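NADPH-dependent nitro/flavin reductase (Bacillus subtilis, PDB 3N2S) catalyses the NADPH-dependent reduction of flavin mononucleotide, nitroaromatic compounds, quinones and azo dyes, shows NADH oxidase activity, and works as a homodimer. Local coordinates at the interface of chains A and B. Sequence-based numbering; all coordinates share one arbitrary frame. Chains: chain A/B, NADPH-dependent nitro/flavin reductase.

Contact 1: the interface of chains A and B. Residues chain A 112, 115-116, 134, 159; chain B 112, 115-116, 134.
B:Leu116 inserts its isobutyl group between A:Tyr134 and A:Ala115 where the long helices 104-127 of the two subunits pack together in the nitroreductase-family dimer. From CB the chain turns so that CG lies anti to the carbonyl carbon (chi1 -56°), which directs the branch toward chain A, and CG itself comes up at 4.2 Å from the phenol oxygen OH of A:Tyr134. Beyond it, CD1 continues the extended line and lies over one face of the A:Tyr134 ring, displaced toward the rim, 3.8 Å from CZ. The other methyl, CD2, points to helix 104-127 of chain A and touches the backbone oxygen O of A:Ala115 at 3.3 Å, while also meeting the A:Tyr134 hydroxyl and the methyl of A:Ala115. The twin contact places A:Leu116 against B:Tyr134 in the same way, CD1 again lying 3.8 Å from CZ. Between the two leucines the helices come close, with the CB atoms of A:Ala115 and B:Ala115 3.5 Å apart. Alongside, B:Ile112 and A:Phe159 lie side by side, pointing opposite ways; CG2 of B:Ile112 lies 4.0 Å from CE2 of the A:Phe159 ring, and its CD1 meets CD2 of the same ring.

Contact 2: the interface of chains A and B. Residues chain A 47, 82, 84-85, 152, 155; chain B 187, 189.
B:Tyr187, from a loop in the C-terminal part of this nitroreductase-family subunit, puts its whole phenol ring into a pocket on chain A lined by A:Pro152, A:Tyr84, A:Val155 and A:Asp82. Its CG lies anti to the backbone N, carrying the ring to chain A. A:Pro152 CD lies over one face of the ring, toward the rim, 3.6 Å from CG of B:Tyr187, in a CH-pi contact. On that same side the A:Tyr84 ring stands edge-to-face to it, the planes 89° apart, and A:Val155 CG2 reaches CE2 of B:Tyr187 at 3.8 Å. At the tip, the phenol OH of B:Tyr187 donates a 2.5 Å hydrogen bond to the carboxylate oxygen OD2 of A:Asp82, arriving on the syn side, 19° out of the carboxylate plane. B:Val189 adds an apolar contact, its CG1 3.9 Å from A:Pro152 CG, which sits over the centre of the A:Tyr84 ring and probably helps to steady it. Behind the first shell, the A:Ser47 hydroxyl OG donates to the anti lone pair of A:Asp82 OD2 at 2.6 Å. The other oxygen, OD1, accepts a nearly straight bond (167°) from the backbone N of A:Arg85, at the start of helix 84-92; this helix end and the A:Arg85 guanidinium, whose NH2 makes a 3.7 Å salt bridge to A:Asp82 OD2, would probably stabilise a charged carboxylate. A phenylalanine at B:Tyr187 would probably leave the A:Asp82 carboxylate without its hydrogen-bond donor from chain B.

Contact 3: the interface of chains A and B. Residues chain A 42, 44; chain B 174-175, 201, 205, 209, 221.
A:Tyr42 pushes its ring into a recess of chain B between B:Trp221 and B:Ile205, its CZ 4.0 Å from the CD1 methyl of the isoleucine. Its CG, anti to the backbone N (chi1 -155°), carries the ring there. B:Trp221 stands edge-to-face to it, the five-membered ring turned 90°, with NE1 above one face near the rim. Beside this centre A:Gln44 CD packs 3.9 Å from CD of B:Arg175. Further out, the A:Tyr42 hydroxyl OH donates at 2.5 Å to the backbone O of B:Pro174, in the carbonyl plane and on a lone pair; the same oxygen accepts from B:Tyr201 OH at 2.8 Å, tilted from that plane. Two nearly straight bonds from NE2 fix the A:Gln44 amide in rotation, to B:Tyr201 OH (3.0 Å) and the backbone O of A:Tyr42 (3.2 Å). B:Trp221 NE1 donates a hydrogen bond to A:Tyr42 O at 3.0 Å, from the face of the carbonyl plane opposite to A:Gln44 NE2. With an alanine at A:Tyr42, B:Pro174 O would probably lose its donor from across, and a gap open beside B:Trp221 and B:Ile205. The site, near flavin-pocket residues of both chains, joins 3-10 helix 40-42 to the loop residues B:Pro174 and B:Arg175, helix 191-213 and helix 221-229.

Contact 4: the interface of chains A and B. Residues chain A 221, 225-226, 229; chain B 86, 97, 101, 106.
B:His86 presents its imidazole to helix 221-229 of chain A, NE2 lying 4.0 Å from the CH2 corner of the A:Trp221 indole. One face of that indole carries A:Ile225 CG2, a packing within chain A that probably helps to set the tryptophan. The other branch of A:Ile225 extends to the imidazole, its CD1 3.7 Å from CD2 of B:His86; CG1 occupies the position between the backbone N and the carbonyl carbon (chi1 59°), which points this branch across the interface. At the other end of the patch A:Met229, modelled as selenomethionine and poorly ordered, bends twice along its chain and crosses B:His86 at about a right angle. Its methyl CE lies among B:His86 CB (3.6 Å), B:Ile97 CG2 (3.7 Å) and B:Leu101 CD2 (3.8 Å), while its selenium SE is 4.1 Å from CE of B:Met106, also a selenomethionine. A:Leu226 adds CD2 to CD1 of B:Ile97 at 3.7 Å; this isoleucine is poorly ordered too, and its distances and those of A:Met229 are less certain. This largely apolar patch packs helix 221-229 of one subunit against helix 84-91, B:Ile97, 3-10 helix 100-102 and helix 104-127 of the other, and so helps to hold the homodimer together.

Contact 1: the interface of chains A and B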
loop_
_atom_site.group_PDB
_atom_site.type_symbol
_atom_site.label_atom_id
_atom_site.label_comp_id
_atom_site.label_asym_id
_atom_site.label_seq_id
_atom_site.Cartn_x
_atom_site.Cartn_y
_atom_site.Cartn_z
ATOM N N ILE A 112 -3.135 1.579 -3.749
ATOM C CA ILE A 112 -2.306 0.382 -3.547
ATOM C C ILE A 112 -0.932 0.578 -4.216
ATOM O O ILE A 112 0.085 0.310 -3.592
ATOM C CB ILE A 112 -3.044 -0.909 -3.998
ATOM C CG1 ILE A 112 -4.273 -1.168 -3.058
ATOM C CG2 ILE A 112 -2.074 -2.118 -4.023
ATOM C CD1 ILE A 112 -5.339 -2.131 -3.646
ATOM N N ALA A 115 1.152 2.965 -2.107
ATOM C CA ALA A 115 1.537 2.350 -0.819
ATOM C C ALA A 115 2.650 1.300 -1.004
ATOM O O ALA A 115 3.594 1.289 -0.211
ATOM C CB ALA A 115 0.323 1.727 -0.141
ATOM N N LEU A 116 2.575 0.457 -2.059
ATOM C CA LEU A 116 3.647 -0.540 -2.287
ATOM C C LEU A 116 4.972 0.170 -2.544
ATOM O O LEU A 116 6.000 -0.243 -2.001
ATOM C CB LEU A 116 3.330 -1.491 -3.466
ATOM C CG LEU A 116 2.013 -2.270 -3.449
ATOM C CD1 LEU A 116 1.905 -3.179 -4.676
ATOM C CD2 LEU A 116 1.810 -3.055 -2.182
ATOM N N TYR A 134 5.813 7.523 8.547
ATOM C CA TYR A 134 4.726 7.870 7.620
ATOM C C TYR A 134 3.944 9.006 8.250
ATOM O O TYR A 134 3.849 9.068 9.471
ATOM C CB TYR A 134 3.783 6.688 7.433
ATOM C CG TYR A 134 4.266 5.651 6.454
ATOM C CD1 TYR A 134 3.774 5.613 5.153
ATOM C CD2 TYR A 134 5.196 4.683 6.832
ATOM C CE1 TYR A 134 4.208 4.653 4.245
ATOM C CE2 TYR A 134 5.621 3.704 5.941
ATOM C CZ TYR A 134 5.133 3.702 4.643
ATOM O OH TYR A 134 5.520 2.733 3.773
ATOM N N PHE A 159 -0.078 10.537 1.916
ATOM C CA PHE A 159 0.708 10.619 3.160
ATOM C C PHE A 159 2.101 11.090 2.811
ATOM O O PHE A 159 2.545 10.926 1.671
ATOM C CB PHE A 159 0.807 9.243 3.875
ATOM C CG PHE A 159 1.193 8.105 2.949
ATOM C CD1 PHE A 159 2.528 7.853 2.650
ATOM C CD2 PHE A 159 0.218 7.293 2.365
ATOM C CE1 PHE A 159 2.873 6.843 1.764
ATOM C CE2 PHE A 159 0.571 6.271 1.479
ATOM C CZ PHE A 159 1.893 6.054 1.181
ATOM N N ILE B 112 -4.324 1.226 2.544
ATOM C CA ILE B 112 -2.893 1.532 2.728
ATOM C C ILE B 112 -2.235 0.567 3.724
ATOM O O ILE B 112 -1.152 0.042 3.434
ATOM C CB ILE B 112 -2.649 3.019 3.070
ATOM C CG1 ILE B 112 -3.077 3.929 1.863
ATOM C CG2 ILE B 112 -1.163 3.275 3.445
ATOM C CD1 ILE B 112 -3.314 5.416 2.267
ATOM N N ALA B 115 -1.782 -2.835 2.046
ATOM C CA ALA B 115 -0.747 -2.755 1.006
ATOM C C ALA B 115 0.675 -2.697 1.619
ATOM O O ALA B 115 1.561 -3.387 1.132
ATOM C CB ALA B 115 -0.990 -1.548 0.109
ATOM N N LEU B 116 0.885 -1.903 2.683
ATOM C CA LEU B 116 2.223 -1.844 3.318
ATOM C C LEU B 116 2.610 -3.227 3.873
ATOM O O LEU B 116 3.751 -3.666 3.713
ATOM C CB LEU B 116 2.291 -0.798 4.448
ATOM C CG LEU B 116 1.920 0.646 4.145
ATOM C CD1 LEU B 116 2.120 1.521 5.388
ATOM C CD2 LEU B 116 2.686 1.214 2.955
ATOM N N TYR B 134 1.403 -10.449 -7.250
ATOM C CA TYR B 134 0.166 -9.877 -6.704
ATOM C C TYR B 134 -0.962 -10.280 -7.637
ATOM O O TYR B 134 -0.732 -10.400 -8.838
ATOM C CB TYR B 134 0.234 -8.355 -6.671
ATOM C CG TYR B 134 0.985 -7.800 -5.484
ATOM C CD1 TYR B 134 0.303 -7.279 -4.382
ATOM C CD2 TYR B 134 2.375 -7.757 -5.475
ATOM C CE1 TYR B 134 0.996 -6.760 -3.285
ATOM C CE2 TYR B 134 3.077 -7.198 -4.402
ATOM C CZ TYR B 134 2.382 -6.714 -3.305
ATOM O OH TYR B 134 3.069 -6.177 -2.241
#

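Contact 2: the interface of chains A and B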
loop_
_atom_site.group_PDB
_atom_site.type_symbol
_atom_site.label_atom_id
_atom_site.label_comp_id
_atom_site.label_asym_id
_atom_site.label_seq_id
_atom_site.Cartn_x
_atom_site.Cartn_y
_atom_site.Cartn_z
ATOM N N SER A 47 2.900 9.349 -7.861
ATOM C CA SER A 47 3.945 10.351 -7.939
ATOM C C SER A 47 4.498 10.566 -6.558
ATOM O O SER A 47 3.815 10.303 -5.561
ATOM C CB SER A 47 3.428 11.662 -8.531
ATOM O OG SER A 47 3.619 11.607 -9.933
ATOM N N ASP A 82 -1.742 9.018 -8.498
ATOM C CA ASP A 82 -1.588 9.833 -9.708
ATOM C C ASP A 82 -2.200 9.165 -10.930
ATOM O O ASP A 82 -1.670 8.175 -11.421
ATOM C CB ASP A 82 -0.089 10.171 -9.967
ATOM C CG ASP A 82 0.211 11.162 -11.095
ATOM O OD1 ASP A 82 -0.598 11.262 -12.035
ATOM O OD2 ASP A 82 1.309 11.755 -11.088
ATOM N N TYR A 84 -3.201 11.581 -13.338
ATOM C CA TYR A 84 -2.991 12.756 -14.202
ATOM C C TYR A 84 -2.046 12.392 -15.356
ATOM O O TYR A 84 -2.273 12.804 -16.498
ATOM C CB TYR A 84 -2.447 13.916 -13.380
ATOM C CG TYR A 84 -2.028 15.132 -14.182
ATOM C CD1 TYR A 84 -2.954 16.109 -14.536
ATOM C CD2 TYR A 84 -0.696 15.342 -14.524
ATOM C CE1 TYR A 84 -2.567 17.259 -15.227
ATOM C CE2 TYR A 84 -0.295 16.490 -15.215
ATOM C CZ TYR A 84 -1.234 17.451 -15.553
ATOM O OH TYR A 84 -0.848 18.571 -16.256
ATOM N N ARG A 85 -0.996 11.601 -15.056
ATOM C CA ARG A 85 -0.028 11.096 -16.037
ATOM C C ARG A 85 -0.782 10.384 -17.178
ATOM O O ARG A 85 -0.522 10.653 -18.353
ATOM C CB ARG A 85 0.923 10.106 -15.333
ATOM C CG ARG A 85 1.988 9.445 -16.237
ATOM C CD ARG A 85 2.929 8.518 -15.471
ATOM N NE ARG A 85 3.651 9.251 -14.422
ATOM C CZ ARG A 85 3.513 9.028 -13.116
ATOM N NH1 ARG A 85 2.727 8.047 -12.682
ATOM N NH2 ARG A 85 4.163 9.778 -12.237
ATOM N N PRO A 152 -2.074 18.880 -9.655
ATOM C CA PRO A 152 -3.209 19.113 -10.565
ATOM C C PRO A 152 -4.379 18.175 -10.278
ATOM O O PRO A 152 -4.335 17.386 -9.317
ATOM C CB PRO A 152 -2.582 18.863 -11.939
ATOM C CG PRO A 152 -1.538 17.768 -11.666
ATOM C CD PRO A 152 -1.012 18.064 -10.283
ATOM N N VAL A 155 -4.658 13.964 -9.095
ATOM C CA VAL A 155 -3.497 13.752 -8.221
ATOM C C VAL A 155 -4.002 13.931 -6.783
ATOM O O VAL A 155 -4.604 14.961 -6.462
ATOM C CB VAL A 155 -2.252 14.627 -8.552
ATOM C CG1 VAL A 155 -1.132 14.400 -7.535
ATOM C CG2 VAL A 155 -1.731 14.342 -9.953
ATOM N N TYR B 187 4.482 19.583 -8.016
ATOM C CA TYR B 187 4.231 18.656 -9.124
ATOM C C TYR B 187 4.613 19.359 -10.427
ATOM O O TYR B 187 4.232 20.506 -10.640
ATOM C CB TYR B 187 2.741 18.278 -9.169
ATOM C CG TYR B 187 2.456 17.087 -10.061
ATOM C CD1 TYR B 187 2.315 17.239 -11.441
ATOM C CD2 TYR B 187 2.302 15.812 -9.524
ATOM C CE1 TYR B 187 2.081 16.140 -12.271
ATOM C CE2 TYR B 187 2.028 14.712 -10.339
ATOM C CZ TYR B 187 1.913 14.882 -11.713
ATOM O OH TYR B 187 1.627 13.810 -12.528
ATOM N N VAL B 189 4.060 20.154 -14.034
ATOM C CA VAL B 189 3.010 20.114 -15.062
ATOM C C VAL B 189 3.519 20.607 -16.427
ATOM O O VAL B 189 2.713 20.730 -17.350
ATOM C CB VAL B 189 1.676 20.804 -14.649
ATOM C CG1 VAL B 189 1.021 20.109 -13.453
ATOM C CG2 VAL B 189 1.863 22.310 -14.397
#

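Contact 3: the interface of chains A and B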
loop_
_atom_site.group_PDB
_atom_site.type_symbol
_atom_site.label_atom_id
_atom_site.label_comp_id
_atom_site.label_asym_id
_atom_site.label_seq_id
_atom_site.Cartn_x
_atom_site.Cartn_y
_atom_site.Cartn_z
ATOM N N TYR A 42 0.843 -2.586 -14.799
ATOM C CA TYR A 42 2.025 -1.781 -15.175
ATOM C C TYR A 42 1.711 -0.267 -15.197
ATOM O O TYR A 42 2.503 0.519 -15.733
ATOM C CB TYR A 42 2.448 -2.255 -16.593
ATOM C CG TYR A 42 3.878 -2.081 -17.040
ATOM C CD1 TYR A 42 4.887 -1.773 -16.128
ATOM C CD2 TYR A 42 4.242 -2.304 -18.367
ATOM C CE1 TYR A 42 6.218 -1.666 -16.534
ATOM C CE2 TYR A 42 5.564 -2.199 -18.785
ATOM C CZ TYR A 42 6.547 -1.868 -17.871
ATOM O OH TYR A 42 7.851 -1.828 -18.299
ATOM N N GLN A 44 1.667 2.099 -12.813
ATOM C CA GLN A 44 2.531 2.950 -11.974
ATOM C C GLN A 44 1.777 4.243 -11.603
ATOM O O GLN A 44 2.246 5.353 -11.874
ATOM C CB GLN A 44 3.868 3.253 -12.702
ATOM C CG GLN A 44 4.682 2.002 -13.006
ATOM C CD GLN A 44 5.698 2.207 -14.116
ATOM O OE1 GLN A 44 6.787 2.716 -13.902
ATOM N NE2 GLN A 44 5.393 1.749 -15.302
ATOM N N PRO B 174 11.059 -2.491 -17.351
ATOM C CA PRO B 174 11.537 -1.126 -17.054
ATOM C C PRO B 174 10.454 -0.236 -16.461
ATOM O O PRO B 174 9.276 -0.314 -16.830
ATOM C CB PRO B 174 11.987 -0.588 -18.422
ATOM C CG PRO B 174 12.213 -1.809 -19.254
ATOM C CD PRO B 174 11.165 -2.782 -18.794
ATOM N N ARG B 175 10.870 0.603 -15.516
ATOM C CA ARG B 175 9.960 1.538 -14.858
ATOM C C ARG B 175 10.082 2.902 -15.504
ATOM O O ARG B 175 11.071 3.171 -16.202
ATOM C CB ARG B 175 10.302 1.625 -13.365
ATOM C CG ARG B 175 10.027 0.327 -12.583
ATOM C CD ARG B 175 8.548 -0.035 -12.590
ATOM N NE ARG B 175 8.234 -1.084 -11.622
ATOM C CZ ARG B 175 8.087 -2.365 -11.941
ATOM N NH1 ARG B 175 8.266 -2.769 -13.193
ATOM N NH2 ARG B 175 7.768 -3.254 -11.009
ATOM N N TYR B 201 10.272 7.021 -22.572
ATOM C CA TYR B 201 9.719 5.796 -21.984
ATOM C C TYR B 201 9.038 4.936 -23.013
ATOM O O TYR B 201 9.253 3.725 -23.017
ATOM C CB TYR B 201 8.756 6.105 -20.820
ATOM C CG TYR B 201 8.400 4.880 -19.988
ATOM C CD1 TYR B 201 9.391 4.010 -19.524
ATOM C CD2 TYR B 201 7.082 4.619 -19.621
ATOM C CE1 TYR B 201 9.072 2.896 -18.735
ATOM C CE2 TYR B 201 6.758 3.535 -18.797
ATOM C CZ TYR B 201 7.753 2.673 -18.361
ATOM O OH TYR B 201 7.422 1.603 -17.562
ATOM N N ILE B 205 10.001 1.041 -23.834
ATOM C CA ILE B 205 9.006 -0.036 -23.755
ATOM C C ILE B 205 8.808 -0.749 -25.097
ATOM O O ILE B 205 8.779 -1.985 -25.134
ATOM C CB ILE B 205 7.691 0.470 -23.090
ATOM C CG1 ILE B 205 7.938 0.926 -21.626
ATOM C CG2 ILE B 205 6.562 -0.559 -23.144
ATOM C CD1 ILE B 205 8.722 -0.092 -20.690
ATOM N N TYR B 209 9.622 -4.788 -25.726
ATOM C CA TYR B 209 8.736 -5.816 -26.288
ATOM C C TYR B 209 9.270 -6.435 -27.564
ATOM O O TYR B 209 9.111 -7.641 -27.765
ATOM C CB TYR B 209 7.295 -5.310 -26.456
ATOM C CG TYR B 209 6.554 -5.232 -25.141
ATOM C CD1 TYR B 209 6.253 -6.384 -24.418
ATOM C CD2 TYR B 209 6.178 -4.007 -24.603
ATOM C CE1 TYR B 209 5.603 -6.316 -23.186
ATOM C CE2 TYR B 209 5.516 -3.928 -23.377
ATOM C CZ TYR B 209 5.227 -5.086 -22.676
ATOM O OH TYR B 209 4.569 -5.016 -21.475
ATOM N N TRP B 221 4.281 2.121 -24.112
ATOM C CA TRP B 221 3.608 2.148 -22.822
ATOM C C TRP B 221 2.283 2.911 -22.911
ATOM O O TRP B 221 1.274 2.420 -22.415
ATOM C CB TRP B 221 4.518 2.692 -21.738
ATOM C CG TRP B 221 3.964 2.493 -20.354
ATOM C CD1 TRP B 221 3.929 1.334 -19.638
ATOM C CD2 TRP B 221 3.410 3.507 -19.507
ATOM N NE1 TRP B 221 3.386 1.562 -18.395
ATOM C CE2 TRP B 221 3.086 2.896 -18.276
ATOM C CE3 TRP B 221 3.213 4.887 -19.647
ATOM C CZ2 TRP B 221 2.539 3.615 -17.204
ATOM C CZ3 TRP B 221 2.685 5.602 -18.585
ATOM C CH2 TRP B 221 2.361 4.973 -17.375
#

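Contact 4: the interface of chains A and B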
loop_
_atom_site.group_PDB
_atom_site.type_symbol
_atom_site.label_atom_id
_atom_site.label_comp_id
_atom_site.label_asym_id
_atom_site.label_seq_id
_atom_site.Cartn_x
_atom_site.Cartn_y
_atom_site.Cartn_z
ATOM N N TRP A 221 -5.091 -1.493 23.917
ATOM C CA TRP A 221 -5.131 -1.187 22.491
ATOM C C TRP A 221 -6.544 -0.819 22.060
ATOM O O TRP A 221 -6.721 0.190 21.394
ATOM C CB TRP A 221 -4.634 -2.391 21.673
ATOM C CG TRP A 221 -4.546 -2.107 20.209
ATOM C CD1 TRP A 221 -3.601 -1.353 19.575
ATOM C CD2 TRP A 221 -5.416 -2.609 19.189
ATOM N NE1 TRP A 221 -3.819 -1.364 18.218
ATOM C CE2 TRP A 221 -4.927 -2.132 17.951
ATOM C CE3 TRP A 221 -6.533 -3.459 19.195
ATOM C CZ2 TRP A 221 -5.531 -2.455 16.732
ATOM C CZ3 TRP A 221 -7.135 -3.775 17.986
ATOM C CH2 TRP A 221 -6.620 -3.295 16.767
ATOM N N ILE A 225 -7.385 2.688 20.225
ATOM C CA ILE A 225 -7.834 2.773 18.827
ATOM C C ILE A 225 -9.203 3.390 18.654
ATOM O O ILE A 225 -9.394 4.189 17.737
ATOM C CB ILE A 225 -7.562 1.518 17.925
ATOM C CG1 ILE A 225 -8.224 0.240 18.464
ATOM C CG2 ILE A 225 -6.063 1.321 17.702
ATOM C CD1 ILE A 225 -9.459 -0.137 17.777
ATOM N N LEU A 226 -10.134 3.064 19.562
ATOM C CA LEU A 226 -11.491 3.595 19.542
ATOM C C LEU A 226 -11.525 5.083 19.914
ATOM O O LEU A 226 -12.248 5.844 19.274
ATOM C CB LEU A 226 -12.423 2.763 20.449
ATOM C CG LEU A 226 -12.680 1.303 19.994
ATOM C CD1 LEU A 226 -13.485 0.556 21.015
ATOM C CD2 LEU A 226 -13.350 1.222 18.633
HETATM N N MSE A 229 -10.112 6.952 16.809
HETATM C CA MSE A 229 -10.934 6.747 15.601
HETATM C C MSE A 229 -12.056 7.790 15.573
HETATM O O MSE A 229 -12.274 8.431 14.538
HETATM C CB MSE A 229 -11.516 5.319 15.555
HETATM C CG MSE A 229 -11.321 4.604 14.211
HETATM SE SE MSE A 229 -10.817 2.690 14.403
HETATM C CE MSE A 229 -12.456 2.050 15.191
ATOM N N HIS B 86 -12.418 -3.847 14.465
ATOM C CA HIS B 86 -12.706 -2.565 15.120
ATOM C C HIS B 86 -14.206 -2.441 15.475
ATOM O O HIS B 86 -14.536 -2.027 16.592
ATOM C CB HIS B 86 -12.171 -1.415 14.240
ATOM C CG HIS B 86 -10.760 -1.694 13.763
ATOM N ND1 HIS B 86 -10.510 -2.572 12.707
ATOM C CD2 HIS B 86 -9.577 -1.319 14.301
ATOM C CE1 HIS B 86 -9.193 -2.649 12.602
ATOM N NE2 HIS B 86 -8.585 -1.903 13.533
ATOM N N ILE B 97 -19.107 3.028 16.123
ATOM C CA ILE B 97 -18.193 3.625 15.138
ATOM C C ILE B 97 -18.547 3.173 13.703
ATOM O O ILE B 97 -17.970 3.684 12.747
ATOM C CB ILE B 97 -16.691 3.396 15.564
ATOM C CG1 ILE B 97 -16.368 4.126 16.884
ATOM C CG2 ILE B 97 -15.674 3.839 14.505
ATOM C CD1 ILE B 97 -16.400 3.271 18.099
ATOM N N LEU B 101 -16.546 3.870 10.123
ATOM C CA LEU B 101 -15.887 2.789 9.394
ATOM C C LEU B 101 -16.378 2.715 7.949
ATOM O O LEU B 101 -15.783 2.023 7.125
ATOM C CB LEU B 101 -16.035 1.421 10.113
ATOM C CG LEU B 101 -15.678 1.318 11.607
ATOM C CD1 LEU B 101 -16.148 -0.004 12.166
ATOM C CD2 LEU B 101 -14.169 1.463 11.861
HETATM N N MSE B 106 -11.511 6.017 6.348
HETATM C CA MSE B 106 -11.230 4.672 6.874
HETATM C C MSE B 106 -10.978 3.668 5.754
HETATM O O MSE B 106 -10.243 2.686 5.947
HETATM C CB MSE B 106 -12.335 4.188 7.843
HETATM C CG MSE B 106 -12.312 4.894 9.205
HETATM SE SE MSE B 106 -10.510 5.098 9.997
HETATM C CE MSE B 106 -10.068 3.254 10.372
#

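Contact 1 lies near the middle of the interface, with C-alpha centres about 18, 21 and 19 Å from those of contacts 2, 3 and 4; contacts 3 and 4 stand about 39 Å apart. Helix 104-127 serves contacts 1 and 4, and strand 155-164 serves contacts 1 and 2. Contacts 2 and 4 use the start of the same helix, at A:Tyr84 and B:His86, while B:Trp221 works in contact 3 and A:Trp221 in contact 4. With each contact repeated by two-fold symmetry, C-terminal segments embrace the partner around a helical core, and flavin-pocket residues in contacts 1 and 3 suggest that dimer formation and cofactor binding are linked.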